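PDB 4EKX: 14L protein, which probably binds host interleukin-18 as a secreted poxvirus decoy receptor. Local coordinates for residues V13-T16 with S17-L21. The protein carries 2 engineered substitutions. Sequence-based numbering, arbitrary orientation.
Sequences VKET and SKVVL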
ATOM      1  N   VAL D  13     -10.431   0.043  10.283  1.00 33.45           N
ATOM      2  CA  VAL D  13     -11.468   0.578  11.163  1.00 38.92           C
ATOM      3  C   VAL D  13     -12.440  -0.496  11.640  1.00 42.23           C
ATOM      4  O   VAL D  13     -13.149  -0.308  12.626  1.00 39.28           O
ATOM      5  CB  VAL D  13     -12.265   1.706  10.490  1.00 34.57           C
ATOM      6  CG1 VAL D  13     -11.339   2.870  10.149  1.00 35.32           C
ATOM      7  CG2 VAL D  13     -12.964   1.195   9.242  1.00 38.64           C
ATOM      8  N   LYS D  14     -12.483  -1.617  10.932  1.00 38.91           N
ATOM      9  CA  LYS D  14     -13.332  -2.723  11.347  1.00 40.64           C
ATOM     10  C   LYS D  14     -12.612  -4.052  11.224  1.00 42.73           C
ATOM     11  O   LYS D  14     -11.741  -4.234  10.372  1.00 41.83           O
ATOM     12  CB  LYS D  14     -14.627  -2.756  10.531  1.00 43.45           C
ATOM     13  CG  LYS D  14     -14.421  -2.940   9.037  1.00 52.53           C
ATOM     14  CD  LYS D  14     -15.749  -2.824   8.297  1.00 67.80           C
ATOM     15  CE  LYS D  14     -15.550  -2.703   6.793  1.00 76.83           C
ATOM     16  NZ  LYS D  14     -15.043  -3.959   6.176  1.00 80.55           N
ATOM     17  N   GLU D  15     -12.973  -4.979  12.099  1.00 40.31           N
ATOM     18  CA  GLU D  15     -12.459  -6.331  12.022  1.00 41.81           C
ATOM     19  C   GLU D  15     -13.056  -7.061  10.813  1.00 37.82           C
ATOM     20  O   GLU D  15     -14.242  -6.897  10.490  1.00 43.82           O
ATOM     21  CB  GLU D  15     -12.797  -7.084  13.312  1.00 41.73           C
ATOM     22  CG  GLU D  15     -12.433  -8.546  13.277  1.00 49.77           C
ATOM     23  CD  GLU D  15     -12.712  -9.259  14.589  1.00 54.58           C
ATOM     24  OE1 GLU D  15     -13.207  -8.622  15.545  1.00 55.04           O
ATOM     25  OE2 GLU D  15     -12.428 -10.465  14.654  1.00 48.82           O
ATOM     26  N   THR D  16     -12.220  -7.861  10.151  1.00 41.46           N
ATOM     27  CA  THR D  16     -12.651  -8.793   9.112  1.00 44.84           C
ATOM     28  C   THR D  16     -11.994 -10.150   9.355  1.00 42.33           C
ATOM     29  O   THR D  16     -11.241 -10.315  10.321  1.00 43.03           O
ATOM     30  CB  THR D  16     -12.303  -8.287   7.691  1.00 47.95           C
ATOM     31  OG1 THR D  16     -10.897  -8.044   7.596  1.00 46.61           O
ATOM     32  CG2 THR D  16     -13.063  -6.997   7.370  1.00 47.74           C
ATOM     33  N   SER D  17     -12.272 -11.121   8.486  1.00 45.73           N
ATOM     34  CA  SER D  17     -11.755 -12.482   8.674  1.00 51.44           C
ATOM     35  C   SER D  17     -10.234 -12.501   8.601  1.00 48.49           C
ATOM     36  O   SER D  17      -9.571 -13.294   9.271  1.00 48.37           O
ATOM     37  CB  SER D  17     -12.326 -13.427   7.619  1.00 63.91           C
ATOM     38  OG  SER D  17     -11.853 -13.077   6.328  1.00 70.98           O
ATOM     39  N   LYS D  18      -9.683 -11.609   7.790  1.00 42.94           N
ATOM     40  CA  LYS D  18      -8.242 -11.437   7.679  1.00 42.92           C
ATOM     41  C   LYS D  18      -7.903  -9.982   7.951  1.00 43.11           C
ATOM     42  O   LYS D  18      -8.234  -9.113   7.158  1.00 49.53           O
ATOM     43  CB  LYS D  18      -7.772 -11.830   6.286  1.00 46.95           C
ATOM     44  CG  LYS D  18      -6.300 -11.581   6.020  1.00 47.55           C
ATOM     45  CD  LYS D  18      -5.864 -12.277   4.748  1.00 55.54           C
ATOM     46  CE  LYS D  18      -4.504 -11.796   4.289  1.00 63.33           C
ATOM     47  NZ  LYS D  18      -4.187 -12.269   2.915  1.00 71.36           N
ATOM     48  N   VAL D  19      -7.261  -9.721   9.080  1.00 40.74           N
ATOM     49  CA  VAL D  19      -6.950  -8.348   9.495  1.00 39.54           C
ATOM     50  C   VAL D  19      -5.477  -8.043   9.258  1.00 36.66           C
ATOM     51  O   VAL D  19      -4.609  -8.796   9.674  1.00 37.63           O
ATOM     52  CB  VAL D  19      -7.289  -8.125  10.996  1.00 34.95           C
ATOM     53  CG1 VAL D  19      -6.580  -6.902  11.555  1.00 35.47           C
ATOM     54  CG2 VAL D  19      -8.814  -8.016  11.187  1.00 35.35           C
ATOM     55  N   VAL D  20      -5.196  -6.930   8.584  1.00 31.65           N
ATOM     56  CA  VAL D  20      -3.811  -6.556   8.313  1.00 31.61           C
ATOM     57  C   VAL D  20      -3.483  -5.225   8.969  1.00 30.29           C
ATOM     58  O   VAL D  20      -4.204  -4.247   8.775  1.00 32.96           O
ATOM     59  CB  VAL D  20      -3.553  -6.407   6.800  1.00 35.73           C
ATOM     60  CG1 VAL D  20      -2.099  -5.990   6.549  1.00 37.30           C
ATOM     61  CG2 VAL D  20      -3.881  -7.704   6.073  1.00 40.90           C
ATOM     62  N   LEU D  21      -2.416  -5.213   9.768  1.00 33.22           N
ATOM     63  CA  LEU D  21      -1.880  -3.981  10.333  1.00 29.75           C
ATOM     64  C   LEU D  21      -0.609  -3.677   9.587  1.00 30.52           C
ATOM     65  O   LEU D  21       0.219  -4.565   9.379  1.00 38.22           O
ATOM     66  CB  LEU D  21      -1.560  -4.141  11.819  1.00 30.47           C
ATOM     67  CG  LEU D  21      -2.616  -4.926  12.628  1.00 34.35           C
ATOM     68  CD1 LEU D  21      -2.241  -4.928  14.104  1.00 38.03           C
ATOM     69  CD2 LEU D  21      -4.014  -4.346  12.422  1.00 40.68           C
TER
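V19 lays its CG2 methyl against the backbone where E15 joins T16. V19 CG2 is 3.6 Å from the amide N of T16. The carbonyl O of T16 is 3.5 Å from V19 CG2. V19 CG2 also lies 4.1 Å from E15 CA. CG1 is anti to the backbone N of V19 (chi1 162°), which leaves CG2 as the branch facing the turn. T16 makes the polar part of the contact. Its chi1 of 57° turns the hydroxyl over its own main chain, on the side of K18. T16 OG1 is 2.9 Å from K18 O, and this hydrogen bond is weak. The hydroxyl thus spans the bend at S17. E15 meets V19 through its CG methylene, with E15 CG 4.2 Å from V19 CG2. The extended E15 chain carries the carboxylate on to a salt bridge with R85. The turn connects strand 6-12 to strand 18-26, neighbouring antiparallel strands in one sheet of an immunoglobulin-like sandwich. V19 is buried here, with P12, I80 and W110 also against it. T16 packs on N8 of the second subunit, so the bend lies at the interface with that subunit. The chemistry is mainly a methyl set on a peptide backbone, with one weak hydroxyl bond added. That single bond probably adds little hold, and most of the touching is nonpolar methyl against main chain.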